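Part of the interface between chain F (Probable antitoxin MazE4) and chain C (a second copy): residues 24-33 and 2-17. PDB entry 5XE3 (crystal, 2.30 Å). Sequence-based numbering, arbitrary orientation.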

# COMPACT_ATOMS: atom_id res chain seq x y z
N ALA F 24 15.23 15.36 20.75
CA ALA F 24 15.54 15.71 19.37
C ALA F 24 16.48 14.67 18.74
O ALA F 24 16.29 14.20 17.60
CB ALA F 24 16.14 17.12 19.30
N ASN F 25 17.49 14.29 19.51
CA ASN F 25 18.45 13.29 19.05
C ASN F 25 17.83 11.96 18.62
O ASN F 25 18.19 11.39 17.60
CB ASN F 25 19.51 13.02 20.12
CG ASN F 25 20.73 12.34 19.55
OD1 ASN F 25 21.52 12.97 18.85
ND2 ASN F 25 20.88 11.03 19.80
N ALA F 26 16.91 11.48 19.45
CA ALA F 26 16.28 10.18 19.25
C ALA F 26 15.38 10.21 17.99
O ALA F 26 15.44 9.30 17.17
CB ALA F 26 15.49 9.78 20.52
N ALA F 27 14.59 11.27 17.83
CA ALA F 27 13.81 11.51 16.61
C ALA F 27 14.63 11.53 15.31
O ALA F 27 14.29 10.83 14.38
CB ALA F 27 13.02 12.78 16.74
N ILE F 28 15.74 12.24 15.28
CA ILE F 28 16.58 12.33 14.06
C ILE F 28 17.20 11.00 13.73
O ILE F 28 17.24 10.60 12.57
CB ILE F 28 17.65 13.41 14.22
CG1 ILE F 28 16.99 14.79 14.14
CG2 ILE F 28 18.74 13.26 13.17
CD1 ILE F 28 17.76 15.92 14.80
N VAL F 29 17.68 10.33 14.77
CA VAL F 29 18.12 8.94 14.68
C VAL F 29 17.04 8.03 14.07
O VAL F 29 17.31 7.21 13.18
CB VAL F 29 18.55 8.46 16.10
CG1 VAL F 29 18.57 6.94 16.24
CG2 VAL F 29 19.93 9.05 16.43
N ASP F 30 15.81 8.16 14.55
CA ASP F 30 14.75 7.38 14.00
C ASP F 30 14.35 7.77 12.56
O ASP F 30 14.10 6.90 11.73
CB ASP F 30 13.53 7.44 14.88
CG ASP F 30 12.65 6.20 14.73
OD1 ASP F 30 13.23 5.07 14.55
OD2 ASP F 30 11.39 6.37 14.82
N ALA F 31 14.30 9.06 12.28
CA ALA F 31 14.05 9.50 10.91
C ALA F 31 15.16 9.00 9.97
O ALA F 31 14.84 8.56 8.87
CB ALA F 31 13.88 11.02 10.83
N ILE F 32 16.42 8.95 10.43
CA ILE F 32 17.47 8.48 9.53
C ILE F 32 17.26 6.99 9.28
O ILE F 32 17.26 6.54 8.15
CB ILE F 32 18.90 8.73 10.05
CG1 ILE F 32 19.18 10.22 10.20
CG2 ILE F 32 19.93 8.11 9.10
CD1 ILE F 32 20.28 10.52 11.19
N ASN F 33 17.07 6.24 10.36
CA ASN F 33 16.82 4.80 10.21
C ASN F 33 15.59 4.45 9.41
O ASN F 33 15.65 3.55 8.59
CB ASN F 33 16.76 4.13 11.58
CG ASN F 33 18.13 3.89 12.14
OD1 ASN F 33 18.94 3.20 11.52
ND2 ASN F 33 18.43 4.50 13.24
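Chain C (2-17) TVRLDQQTRQRLQDIV

Two asparagines eight residues apart on the chain F helix make the direct hydrogen bonds to chain C. Asn F33 (chi1 m) bridges two residues one helical turn apart: its OD1 accepts a hydrogen bond of 2.6 Å from NH1 of Arg C12, lying at the edge of the guanidinium near its plane, while its ND2 donates to OG1 of Thr C9 at 3.0 Å. The same OD1 also accepts a hydrogen bond from water 1, 2.6 Å away, which in turn donates to OE1 of Gln C8 at 2.9 Å. Two turns earlier, Asn F25 (chi1 t) uses its amide to read the backbone of Arg C4. N of Arg C4 donates to OD1 of Asn F25 at 2.8 Å, and ND2 of Asn F25 donates to O of Arg C4 at 3.1 Å. Chain C is extended here, with residues 3-5 at phi -102 to -126° and psi 127 to 140°.

Asp C6 occupies the N-cap position, and from Gln C7 onward chain C is helical, with N of Arg C10 donating a hydrogen bond to O of Asp C6 at 3.0 Å. This helix runs in broadly the same direction as that of chain F, crossing it at 50° with a closest axial approach of 9.7 Å.

Apolar side chains add to the contact, on chain F at positions between the two asparagines. CD1 of Ile F28 meets CG2 of Val C3 at 3.7 Å, and CG2 of Val F29 lies 3.7 Å from CD2 of Leu C5. Ile F32, which has the largest covered area, points toward chain C and spans the loop and the helix: its CD1 is 3.8 Å from CD2 of Leu C5, and its CG2 lies 4.2 Å from CB of Leu C13 and 4.5 Å from CD1 of Ile C16.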

# COMPACT_ATOMS: atom_id res chain seq x y z
N THR C 2 23.54 19.97 17.53
CA THR C 2 24.66 19.01 17.71
C THR C 2 24.05 17.60 17.90
O THR C 2 23.56 17.30 18.99
CB THR C 2 25.52 19.35 18.94
N VAL C 3 24.08 16.78 16.84
CA VAL C 3 23.43 15.45 16.77
C VAL C 3 24.45 14.33 16.96
O VAL C 3 25.54 14.39 16.39
CB VAL C 3 22.70 15.24 15.38
CG1 VAL C 3 22.44 13.77 15.02
CG2 VAL C 3 21.39 16.03 15.36
N ARG C 4 24.03 13.31 17.69
CA ARG C 4 24.86 12.18 18.09
C ARG C 4 24.27 10.91 17.50
O ARG C 4 23.09 10.61 17.73
CB ARG C 4 24.93 12.09 19.63
CG ARG C 4 25.49 10.79 20.20
CD ARG C 4 25.34 10.72 21.71
NE ARG C 4 26.08 9.57 22.25
CZ ARG C 4 26.43 9.40 23.53
NH1 ARG C 4 26.12 10.30 24.47
NH2 ARG C 4 27.11 8.31 23.89
N LEU C 5 25.11 10.16 16.80
CA LEU C 5 24.71 8.98 16.06
C LEU C 5 25.54 7.76 16.44
O LEU C 5 26.77 7.82 16.46
CB LEU C 5 24.87 9.21 14.54
CG LEU C 5 24.08 10.33 13.85
CD1 LEU C 5 24.29 10.28 12.35
CD2 LEU C 5 22.59 10.29 14.19
N ASP C 6 24.86 6.64 16.72
CA ASP C 6 25.50 5.33 16.86
C ASP C 6 26.09 4.81 15.53
O ASP C 6 25.83 5.38 14.46
CB ASP C 6 24.50 4.31 17.43
CG ASP C 6 23.18 4.26 16.65
OD1 ASP C 6 22.49 5.33 16.58
OD2 ASP C 6 22.85 3.16 16.13
N GLN C 7 26.87 3.74 15.61
CA GLN C 7 27.71 3.27 14.49
C GLN C 7 26.92 2.90 13.25
O GLN C 7 27.31 3.24 12.14
CB GLN C 7 28.57 2.07 14.90
CG GLN C 7 29.31 1.40 13.75
CD GLN C 7 30.64 0.79 14.16
OE1 GLN C 7 31.57 1.51 14.53
NE2 GLN C 7 30.75 -0.53 14.06
N GLN C 8 25.83 2.17 13.44
CA GLN C 8 25.07 1.66 12.33
C GLN C 8 24.18 2.75 11.74
O GLN C 8 23.85 2.70 10.58
CB GLN C 8 24.25 0.46 12.75
CG GLN C 8 23.65 -0.33 11.60
CD GLN C 8 22.72 -1.42 12.08
OE1 GLN C 8 21.81 -1.15 12.86
NE2 GLN C 8 22.94 -2.66 11.62
N THR C 9 23.81 3.73 12.56
CA THR C 9 23.03 4.84 12.11
C THR C 9 23.87 5.79 11.25
O THR C 9 23.40 6.25 10.21
CB THR C 9 22.39 5.57 13.31
OG1 THR C 9 21.39 4.70 13.91
CG2 THR C 9 21.72 6.86 12.85
N ARG C 10 25.09 6.09 11.67
CA ARG C 10 26.05 6.83 10.85
C ARG C 10 26.32 6.10 9.53
O ARG C 10 26.36 6.70 8.45
CB ARG C 10 27.36 7.08 11.61
CG ARG C 10 28.52 7.64 10.77
CD ARG C 10 29.30 8.77 11.45
NE ARG C 10 29.65 8.47 12.85
CZ ARG C 10 30.45 9.20 13.63
NH1 ARG C 10 31.06 10.31 13.19
NH2 ARG C 10 30.66 8.79 14.88
N GLN C 11 26.50 4.80 9.62
CA GLN C 11 26.79 4.02 8.45
C GLN C 11 25.56 4.06 7.50
O GLN C 11 25.72 4.07 6.27
CB GLN C 11 27.21 2.60 8.87
CG GLN C 11 27.72 1.70 7.75
CD GLN C 11 28.85 2.33 6.94
OE1 GLN C 11 29.66 3.08 7.47
NE2 GLN C 11 28.90 2.01 5.64
N ARG C 12 24.36 4.16 8.06
CA ARG C 12 23.18 4.31 7.23
C ARG C 12 23.06 5.72 6.63
O ARG C 12 22.65 5.88 5.49
CB ARG C 12 21.91 3.94 8.02
CG ARG C 12 21.77 2.44 8.18
CD ARG C 12 20.79 2.07 9.27
NE ARG C 12 20.41 0.66 9.15
CZ ARG C 12 19.39 0.09 9.76
NH1 ARG C 12 18.59 0.76 10.59
NH2 ARG C 12 19.15 -1.18 9.51
N LEU C 13 23.42 6.74 7.39
CA LEU C 13 23.41 8.08 6.85
C LEU C 13 24.31 8.17 5.61
O LEU C 13 23.91 8.77 4.63
CB LEU C 13 23.83 9.08 7.92
CG LEU C 13 23.92 10.54 7.53
CD1 LEU C 13 22.60 11.11 6.98
CD2 LEU C 13 24.32 11.30 8.79
N GLN C 14 25.49 7.55 5.66
CA GLN C 14 26.39 7.48 4.50
C GLN C 14 25.82 6.73 3.32
O GLN C 14 25.98 7.20 2.21
CB GLN C 14 27.73 6.83 4.86
CG GLN C 14 28.58 7.68 5.78
CD GLN C 14 29.74 6.90 6.33
OE1 GLN C 14 30.18 5.90 5.74
NE2 GLN C 14 30.26 7.34 7.48
N ASP C 15 25.20 5.57 3.57
CA ASP C 15 24.48 4.82 2.52
C ASP C 15 23.48 5.74 1.77
O ASP C 15 23.45 5.74 0.54
CB ASP C 15 23.70 3.61 3.08
CG ASP C 15 24.60 2.38 3.43
OD1 ASP C 15 25.84 2.41 3.25
OD2 ASP C 15 24.02 1.36 3.89
N ILE C 16 22.67 6.51 2.50
CA ILE C 16 21.69 7.40 1.87
C ILE C 16 22.33 8.62 1.21
O ILE C 16 21.87 9.07 0.15
CB ILE C 16 20.49 7.80 2.77
CG1 ILE C 16 20.89 8.60 3.99
CG2 ILE C 16 19.73 6.56 3.21
CD1 ILE C 16 19.69 9.09 4.75
N VAL C 17 23.41 9.14 1.80
CA VAL C 17 24.19 10.19 1.15
C VAL C 17 24.76 9.69 -0.20
O VAL C 17 24.56 10.34 -1.22
CB VAL C 17 25.28 10.76 2.10
CG1 VAL C 17 26.28 11.65 1.35
CG2 VAL C 17 24.61 11.54 3.22
O HOH W 1 20.54 1.51 12.77